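Local coordinates for Serine/threonine-protein kinase PknI (Mycobacterium tuberculosis, PDB 5XLM), which phosphorylates proteins on serine and threonine and slows mycobacterial growth inside the infected host, represented here by its extracellular sensor domain, at residues A[42-47]-A[134-139]; A[65-70]-A[176-181]. One frame throughout, in Å; residues are numbered along the deposited sequence.

Interaction 1. Residues A[42-47]-A[134-139]; sequences IEIQRS and QLLALR
Ile42 and Ile44 meet Leu136 across the interior of a closed antiparallel beta-barrel. Strands 38-51 and 131-140 are not paired with each other, and the CA separations (Ile42 CA to Leu138 CA 10.0 Å, Ile44 CA to Leu136 CA 9.7 Å) fit facing walls bridged by side chains rather than by backbone hydrogen bonds.

The bridging is wholly apolar. Leu136 offers one methyl to each isoleucine: CD2 lies 4.2 Å from Ile42 CD1, and CD1 lies 4.4 Å from Ile44 CD1. Ile42 reaches inward because its chain is extended (chi2 -176°), while Ile44, whose CB does not point straight at Leu136, brings CD1 across by a bend at chi2 of -62°. Ile42 also packs on Phe68 of strand 62-72.

No polar bond crosses between the segments. Leu136 N is hydrogen-bonded to Ser111 OG of the neighbouring strand 108-117, and Arg139 forms a salt bridge with Glu149. Strand 38-51 is interrupted by an inverse gamma turn centred on Gln45, with Arg46 N bonded to Ile44 O. Gln45 NE2 donates to Glu43 OE1 over 2.9 Å, nearly straight at 172°, in the plane of its own amide but from above the plane of the carboxylate.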
ATOM      1  N   ILE A  42      -3.114   0.196  -7.021  1.00 25.64           N
ATOM      2  CA  ILE A  42      -1.826  -0.266  -6.519  1.00 26.82           C
ATOM      3  C   ILE A  42      -1.439  -1.519  -7.288  1.00 30.30           C
ATOM      4  O   ILE A  42      -2.201  -2.492  -7.331  1.00 31.78           O
ATOM      5  CB  ILE A  42      -1.868  -0.537  -5.008  1.00 23.70           C
ATOM      6  CG1 ILE A  42      -2.238   0.738  -4.249  1.00 22.97           C
ATOM      7  CG2 ILE A  42      -0.530  -1.086  -4.527  1.00 23.20           C
ATOM      8  CD1 ILE A  42      -2.221   0.585  -2.741  1.00 23.18           C
ATOM      9  N   GLU A  43      -0.259  -1.495  -7.897  1.00 26.00           N
ATOM     10  CA  GLU A  43       0.276  -2.638  -8.629  1.00 27.03           C
ATOM     11  C   GLU A  43       1.438  -3.216  -7.833  1.00 28.92           C
ATOM     12  O   GLU A  43       2.468  -2.556  -7.659  1.00 30.72           O
ATOM     13  CB  GLU A  43       0.718  -2.238 -10.034  1.00 33.91           C
ATOM     14  CG  GLU A  43       1.196  -3.414 -10.877  1.00 43.33           C
ATOM     15  CD  GLU A  43       1.636  -3.002 -12.270  1.00 54.89           C
ATOM     16  OE1 GLU A  43       2.368  -1.997 -12.395  1.00 53.22           O
ATOM     17  OE2 GLU A  43       1.241  -3.679 -13.242  1.00 63.07           O
ATOM     18  N   ILE A  44       1.265  -4.440  -7.344  1.00 27.72           N
ATOM     19  CA  ILE A  44       2.336  -5.181  -6.690  1.00 27.17           C
ATOM     20  C   ILE A  44       3.026  -6.012  -7.766  1.00 37.82           C
ATOM     21  O   ILE A  44       2.496  -7.033  -8.209  1.00 34.80           O
ATOM     22  CB  ILE A  44       1.799  -6.059  -5.554  1.00 31.19           C
ATOM     23  CG1 ILE A  44       1.047  -5.202  -4.537  1.00 26.21           C
ATOM     24  CG2 ILE A  44       2.934  -6.804  -4.871  1.00 30.85           C
ATOM     25  CD1 ILE A  44       1.911  -4.155  -3.865  1.00 26.25           C
ATOM     26  N   GLN A  45       4.210  -5.570  -8.191  1.00 40.18           N
ATOM     27  CA  GLN A  45       4.883  -6.146  -9.355  1.00 39.03           C
ATOM     28  C   GLN A  45       5.721  -7.345  -8.916  1.00 39.67           C
ATOM     29  O   GLN A  45       6.945  -7.283  -8.781  1.00 35.38           O
ATOM     30  CB  GLN A  45       5.722  -5.087 -10.055  1.00 30.23           C
ATOM     31  CG  GLN A  45       4.914  -3.875 -10.478  1.00 33.86           C
ATOM     32  CD  GLN A  45       5.776  -2.769 -11.038  1.00 41.00           C
ATOM     33  OE1 GLN A  45       6.965  -2.677 -10.730  1.00 43.99           O
ATOM     34  NE2 GLN A  45       5.184  -1.921 -11.870  1.00 40.76           N
ATOM     35  N   ARG A  46       5.029  -8.468  -8.710  1.00 41.44           N
ATOM     36  CA  ARG A  46       5.667  -9.701  -8.264  1.00 47.45           C
ATOM     37  C   ARG A  46       6.570 -10.325  -9.320  1.00 42.43           C
ATOM     38  O   ARG A  46       7.325 -11.248  -8.994  1.00 37.73           O
ATOM     39  CB  ARG A  46       4.602 -10.709  -7.821  1.00 55.32           C
ATOM     40  CG  ARG A  46       4.208 -10.586  -6.352  1.00 57.97           C
ATOM     41  CD  ARG A  46       3.065 -11.523  -5.986  1.00 65.10           C
ATOM     42  NE  ARG A  46       2.802 -11.518  -4.549  1.00 71.21           N
ATOM     43  CZ  ARG A  46       1.959 -10.685  -3.944  1.00 72.69           C
ATOM     44  NH1 ARG A  46       1.788 -10.751  -2.631  1.00 72.31           N
ATOM     45  NH2 ARG A  46       1.287  -9.787  -4.652  1.00 71.90           N
ATOM     46  N   SER A  47       6.526  -9.845 -10.565  1.00 39.92           N
ATOM     47  CA  SER A  47       7.473 -10.313 -11.569  1.00 49.00           C
ATOM     48  C   SER A  47       8.883  -9.796 -11.320  1.00 52.25           C
ATOM     49  O   SER A  47       9.811 -10.223 -12.014  1.00 56.03           O
ATOM     50  CB  SER A  47       7.018  -9.897 -12.967  1.00 50.40           C
ATOM     51  OG  SER A  47       6.952  -8.486 -13.086  1.00 54.27           O
ATOM     52  N   GLN A 134       5.382  -7.629   7.071  1.00 38.62           N
ATOM     53  CA  GLN A 134       5.119  -7.112   5.736  1.00 35.63           C
ATOM     54  C   GLN A 134       4.624  -5.678   5.831  1.00 33.99           C
ATOM     55  O   GLN A 134       3.763  -5.360   6.658  1.00 37.00           O
ATOM     56  CB  GLN A 134       4.097  -7.982   4.999  1.00 35.40           C
ATOM     57  CG  GLN A 134       4.447  -9.458   5.012  1.00 51.53           C
ATOM     58  CD  GLN A 134       3.604 -10.272   4.052  1.00 58.89           C
ATOM     59  OE1 GLN A 134       2.721  -9.741   3.376  1.00 63.16           O
ATOM     60  NE2 GLN A 134       3.875 -11.573   3.984  1.00 59.83           N
ATOM     61  N   LEU A 135       5.182  -4.814   4.988  1.00 28.17           N
ATOM     62  CA  LEU A 135       4.774  -3.419   4.950  1.00 24.10           C
ATOM     63  C   LEU A 135       4.867  -2.913   3.520  1.00 23.66           C
ATOM     64  O   LEU A 135       5.567  -3.487   2.681  1.00 24.31           O
ATOM     65  CB  LEU A 135       5.625  -2.551   5.890  1.00 21.79           C
ATOM     66  CG  LEU A 135       7.154  -2.560   5.778  1.00 28.61           C
ATOM     67  CD1 LEU A 135       7.665  -1.656   4.661  1.00 31.79           C
ATOM     68  CD2 LEU A 135       7.770  -2.157   7.110  1.00 32.56           C
ATOM     69  N   LEU A 136       4.156  -1.823   3.257  1.00 20.57           N
ATOM     70  CA  LEU A 136       4.184  -1.148   1.968  1.00 21.84           C
ATOM     71  C   LEU A 136       4.808   0.229   2.140  1.00 20.98           C
ATOM     72  O   LEU A 136       4.415   0.989   3.031  1.00 19.83           O
ATOM     73  CB  LEU A 136       2.776  -1.020   1.383  1.00 25.81           C
ATOM     74  CG  LEU A 136       2.689  -0.364   0.004  1.00 25.20           C
ATOM     75  CD1 LEU A 136       3.487  -1.161  -1.015  1.00 22.21           C
ATOM     76  CD2 LEU A 136       1.241  -0.218  -0.438  1.00 21.50           C
ATOM     77  N   ALA A 137       5.785   0.542   1.297  1.00 17.59           N
ATOM     78  CA  ALA A 137       6.387   1.866   1.251  1.00 16.33           C
ATOM     79  C   ALA A 137       6.077   2.480  -0.103  1.00 19.55           C
ATOM     80  O   ALA A 137       6.263   1.833  -1.137  1.00 16.99           O
ATOM     81  CB  ALA A 137       7.899   1.805   1.479  1.00 16.44           C
ATOM     82  N   LEU A 138       5.587   3.718  -0.094  1.00 16.52           N
ATOM     83  CA  LEU A 138       5.244   4.435  -1.315  1.00 18.51           C
ATOM     84  C   LEU A 138       5.881   5.814  -1.269  1.00 20.99           C
ATOM     85  O   LEU A 138       5.588   6.606  -0.366  1.00 21.78           O
ATOM     86  CB  LEU A 138       3.727   4.547  -1.490  1.00 16.00           C
ATOM     87  CG  LEU A 138       2.985   3.242  -1.773  1.00 22.22           C
ATOM     88  CD1 LEU A 138       1.497   3.502  -1.888  1.00 20.49           C
ATOM     89  CD2 LEU A 138       3.522   2.586  -3.037  1.00 20.72           C
ATOM     90  N   ARG A 139       6.746   6.100  -2.239  1.00 22.13           N
ATOM     91  CA  ARG A 139       7.442   7.374  -2.287  1.00 18.49           C
ATOM     92  C   ARG A 139       6.792   8.271  -3.325  1.00 27.66           C
ATOM     93  O   ARG A 139       6.674   7.866  -4.492  1.00 28.37           O
ATOM     94  CB  ARG A 139       8.917   7.168  -2.610  1.00 21.10           C
ATOM     95  CG  ARG A 139       9.677   6.446  -1.512  1.00 18.75           C
ATOM     96  CD  ARG A 139      10.034   5.019  -1.893  1.00 18.67           C
ATOM     97  NE  ARG A 139      10.533   4.261  -0.746  1.00 20.56           N
ATOM     98  CZ  ARG A 139      11.074   3.049  -0.826  1.00 23.00           C
ATOM     99  NH1 ARG A 139      11.199   2.456  -2.004  1.00 20.96           N
ATOM    100  NH2 ARG A 139      11.496   2.432   0.273  1.00 27.19           N
TER

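Interaction 2. Residues A[65-70]-A[176-181]; sequences WWAFRT and GDLPPA
Leu178 and Pro179 lie against Ala67, whose CB points from strand 62-72 toward the loop that follows the last strand of the barrel. The small methyl serves both partners: Ala67 CB is 3.8 Å from Leu178 CD2 and 4.0 Å from Pro179 CD, so an isobutyl branch and the ring carbon next to the proline nitrogen share one alanine.

Leu178 sends its branched end in toward the strand. Its CG is anti to its own carbonyl carbon (chi1 -71°), which carries that end over to the backbone of Phe68, the residue after Ala67. CD2 leads, at 3.2 Å from Phe68 O, with CD1 farther off at 4.2 Å from the same oxygen. This is a short methyl-to-carbonyl contact; no hydrogen bond joins the segments.

Phe68 takes part mainly through this backbone oxygen. Its ring leads away from the loop and packs edge-to-face with Tyr40 and against Phe100 and Met102. Ala67 points to the opposite side of strand 62-72, and the loop after strand 165-174 covers that side.

The loop segment, which has no regular secondary structure, is also tied to the neighbouring strand 38-51: Asp177 O is hydrogen-bonded to Thr39 OG1, and Pro179 touches Thr39. Strand 62-72 itself runs between strands 38-51 and 77-83, with backbone hydrogen bonds between Phe68 and Gly38 and between Ala67 and Thr82.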
ATOM      1  N   TRP A  65      -7.409  -2.001  -6.262  1.00 28.48           N
ATOM      2  CA  TRP A  65      -7.918  -0.639  -6.196  1.00 35.58           C
ATOM      3  C   TRP A  65      -8.327  -0.294  -4.773  1.00 32.26           C
ATOM      4  O   TRP A  65      -8.909  -1.120  -4.062  1.00 33.31           O
ATOM      5  CB  TRP A  65      -9.092  -0.443  -7.158  1.00 33.83           C
ATOM      6  CG  TRP A  65      -8.632  -0.252  -8.568  1.00 32.94           C
ATOM      7  CD1 TRP A  65      -8.475   0.935  -9.224  1.00 30.93           C
ATOM      8  CD2 TRP A  65      -8.238  -1.275  -9.488  1.00 31.04           C
ATOM      9  NE1 TRP A  65      -8.023   0.711 -10.502  1.00 36.67           N
ATOM     10  CE2 TRP A  65      -7.866  -0.637 -10.687  1.00 33.21           C
ATOM     11  CE3 TRP A  65      -8.171  -2.671  -9.417  1.00 34.03           C
ATOM     12  CZ2 TRP A  65      -7.435  -1.344 -11.806  1.00 42.54           C
ATOM     13  CZ3 TRP A  65      -7.740  -3.373 -10.530  1.00 37.70           C
ATOM     14  CH2 TRP A  65      -7.377  -2.708 -11.709  1.00 39.72           C
ATOM     15  N   TRP A  66      -8.017   0.935  -4.368  1.00 31.61           N
ATOM     16  CA  TRP A  66      -8.196   1.377  -2.996  1.00 30.40           C
ATOM     17  C   TRP A  66      -8.763   2.788  -2.982  1.00 31.50           C
ATOM     18  O   TRP A  66      -8.510   3.586  -3.889  1.00 31.20           O
ATOM     19  CB  TRP A  66      -6.870   1.338  -2.223  1.00 32.05           C
ATOM     20  CG  TRP A  66      -6.217  -0.013  -2.216  1.00 26.46           C
ATOM     21  CD1 TRP A  66      -5.483  -0.576  -3.220  1.00 27.13           C
ATOM     22  CD2 TRP A  66      -6.238  -0.967  -1.150  1.00 26.17           C
ATOM     23  NE1 TRP A  66      -5.050  -1.825  -2.847  1.00 27.28           N
ATOM     24  CE2 TRP A  66      -5.497  -2.088  -1.579  1.00 26.71           C
ATOM     25  CE3 TRP A  66      -6.810  -0.982   0.126  1.00 28.92           C
ATOM     26  CZ2 TRP A  66      -5.317  -3.213  -0.778  1.00 27.01           C
ATOM     27  CZ3 TRP A  66      -6.628  -2.101   0.921  1.00 26.17           C
ATOM     28  CH2 TRP A  66      -5.888  -3.201   0.466  1.00 32.18           C
ATOM     29  N   ALA A  67      -9.538   3.085  -1.944  1.00 30.76           N
ATOM     30  CA  ALA A  67     -10.060   4.424  -1.703  1.00 35.93           C
ATOM     31  C   ALA A  67      -9.262   5.032  -0.556  1.00 25.56           C
ATOM     32  O   ALA A  67      -9.370   4.587   0.591  1.00 30.82           O
ATOM     33  CB  ALA A  67     -11.553   4.377  -1.387  1.00 32.26           C
ATOM     34  N   PHE A  68      -8.449   6.036  -0.870  1.00 26.64           N
ATOM     35  CA  PHE A  68      -7.563   6.671   0.095  1.00 25.96           C
ATOM     36  C   PHE A  68      -8.186   7.951   0.637  1.00 26.62           C
ATOM     37  O   PHE A  68      -8.817   8.711  -0.103  1.00 26.61           O
ATOM     38  CB  PHE A  68      -6.207   6.998  -0.539  1.00 26.52           C
ATOM     39  CG  PHE A  68      -5.194   5.892  -0.437  1.00 26.42           C
ATOM     40  CD1 PHE A  68      -4.190   5.944   0.516  1.00 26.37           C
ATOM     41  CD2 PHE A  68      -5.234   4.811  -1.304  1.00 26.51           C
ATOM     42  CE1 PHE A  68      -3.248   4.935   0.609  1.00 29.57           C
ATOM     43  CE2 PHE A  68      -4.295   3.798  -1.214  1.00 28.69           C
ATOM     44  CZ  PHE A  68      -3.302   3.860  -0.256  1.00 27.80           C
ATOM     45  N   ARG A  69      -8.001   8.184   1.935  1.00 25.84           N
ATOM     46  CA  ARG A  69      -8.306   9.468   2.549  1.00 30.82           C
ATOM     47  C   ARG A  69      -7.192   9.799   3.533  1.00 30.49           C
ATOM     48  O   ARG A  69      -6.638   8.906   4.182  1.00 28.65           O
ATOM     49  CB  ARG A  69      -9.680   9.456   3.242  1.00 41.52           C
ATOM     50  CG  ARG A  69      -9.657   8.989   4.680  1.00 55.84           C
ATOM     51  CD  ARG A  69     -11.040   8.630   5.201  1.00 66.01           C
ATOM     52  NE  ARG A  69     -11.853   9.790   5.556  1.00 74.40           N
ATOM     53  CZ  ARG A  69     -13.077  10.014   5.090  1.00 80.00           C
ATOM     54  NH1 ARG A  69     -13.640   9.154   4.251  1.00 80.61           N
ATOM     55  NH2 ARG A  69     -13.745  11.094   5.471  1.00 81.47           N
ATOM     56  N   THR A  70      -6.849  11.081   3.624  1.00 30.47           N
ATOM     57  CA  THR A  70      -5.715  11.532   4.418  1.00 30.39           C
ATOM     58  C   THR A  70      -6.159  12.618   5.387  1.00 31.51           C
ATOM     59  O   THR A  70      -6.949  13.496   5.029  1.00 33.81           O
ATOM     60  CB  THR A  70      -4.584  12.055   3.518  1.00 27.96           C
ATOM     61  OG1 THR A  70      -4.095  10.990   2.692  1.00 28.71           O
ATOM     62  CG2 THR A  70      -3.434  12.607   4.350  1.00 36.54           C
ATOM     63  N   GLY A 176      -8.874   9.294 -10.527  1.00 64.22           N
ATOM     64  CA  GLY A 176      -9.999  10.152 -10.216  1.00 61.48           C
ATOM     65  C   GLY A 176     -10.271  10.255  -8.721  1.00 62.84           C
ATOM     66  O   GLY A 176      -9.462   9.881  -7.872  1.00 63.69           O
ATOM     67  N   ASP A 177     -11.460  10.772  -8.418  1.00 62.69           N
ATOM     68  CA  ASP A 177     -11.855  11.051  -7.046  1.00 59.32           C
ATOM     69  C   ASP A 177     -12.330   9.776  -6.352  1.00 52.12           C
ATOM     70  O   ASP A 177     -12.323   8.679  -6.919  1.00 53.65           O
ATOM     71  CB  ASP A 177     -12.943  12.120  -7.016  1.00 70.46           C
ATOM     72  CG  ASP A 177     -12.575  13.350  -7.821  1.00 78.70           C
ATOM     73  OD1 ASP A 177     -11.366  13.620  -7.984  1.00 78.34           O
ATOM     74  OD2 ASP A 177     -13.498  14.048  -8.292  1.00 83.52           O
ATOM     75  N   LEU A 178     -12.751   9.930  -5.094  1.00 47.72           N
ATOM     76  CA  LEU A 178     -13.249   8.808  -4.321  1.00 46.68           C
ATOM     77  C   LEU A 178     -14.548   8.279  -4.923  1.00 57.19           C
ATOM     78  O   LEU A 178     -15.252   8.997  -5.637  1.00 56.60           O
ATOM     79  CB  LEU A 178     -13.487   9.226  -2.871  1.00 43.23           C
ATOM     80  CG  LEU A 178     -12.268   9.489  -1.988  1.00 47.63           C
ATOM     81  CD1 LEU A 178     -12.698  10.173  -0.705  1.00 44.22           C
ATOM     82  CD2 LEU A 178     -11.550   8.184  -1.684  1.00 45.27           C
ATOM     83  N   PRO A 179     -14.881   7.020  -4.654  1.00 63.72           N
ATOM     84  CA  PRO A 179     -16.220   6.525  -4.980  1.00 65.65           C
ATOM     85  C   PRO A 179     -17.233   7.067  -3.990  1.00 72.90           C
ATOM     86  O   PRO A 179     -17.198   6.719  -2.799  1.00 74.38           O
ATOM     87  CB  PRO A 179     -16.083   4.997  -4.853  1.00 60.42           C
ATOM     88  CG  PRO A 179     -14.610   4.727  -4.751  1.00 61.86           C
ATOM     89  CD  PRO A 179     -14.009   5.951  -4.144  1.00 63.30           C
ATOM     90  N   PRO A 180     -18.156   7.925  -4.439  1.00 79.09           N
ATOM     91  CA  PRO A 180     -19.103   8.552  -3.499  1.00 75.02           C
ATOM     92  C   PRO A 180     -19.981   7.562  -2.750  1.00 67.55           C
ATOM     93  O   PRO A 180     -20.664   7.965  -1.802  1.00 68.07           O
ATOM     94  CB  PRO A 180     -19.944   9.463  -4.405  1.00 78.39           C
ATOM     95  CG  PRO A 180     -19.097   9.683  -5.624  1.00 80.27           C
ATOM     96  CD  PRO A 180     -18.341   8.407  -5.818  1.00 79.83           C
ATOM     97  N   ALA A 181     -19.979   6.287  -3.136  1.00 72.07           N
ATOM     98  CA  ALA A 181     -20.754   5.288  -2.415  1.00 78.39           C
ATOM     99  C   ALA A 181     -19.999   4.728  -1.217  1.00 79.08           C
ATOM    100  O   ALA A 181     -20.622   4.388  -0.205  1.00 84.65           O
ATOM    101  CB  ALA A 181     -21.161   4.155  -3.357  1.00 83.58           C
TER

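From the N terminus the chain passes 42-47 on strand 38-51, then 65-70 on strand 62-72. On the fourth strand after that, segment 134-139 closes the loop of interaction 1, 87 residues apart at the closest ends. After two more strands, 176-181 returns to 65-70 and closes interaction 2, whose ends are 106 residues apart. The segments alternate, so the two loops cross. Interaction 1 spans the barrel interior, whereas interaction 2 joins the loop after strand 165-174 to strand 62-72; their centres are about 19 Å apart. They meet through adjacent strands 38-51 and 62-72, where Ile42 CD1 packs 3.5 Å from Trp66 CD1.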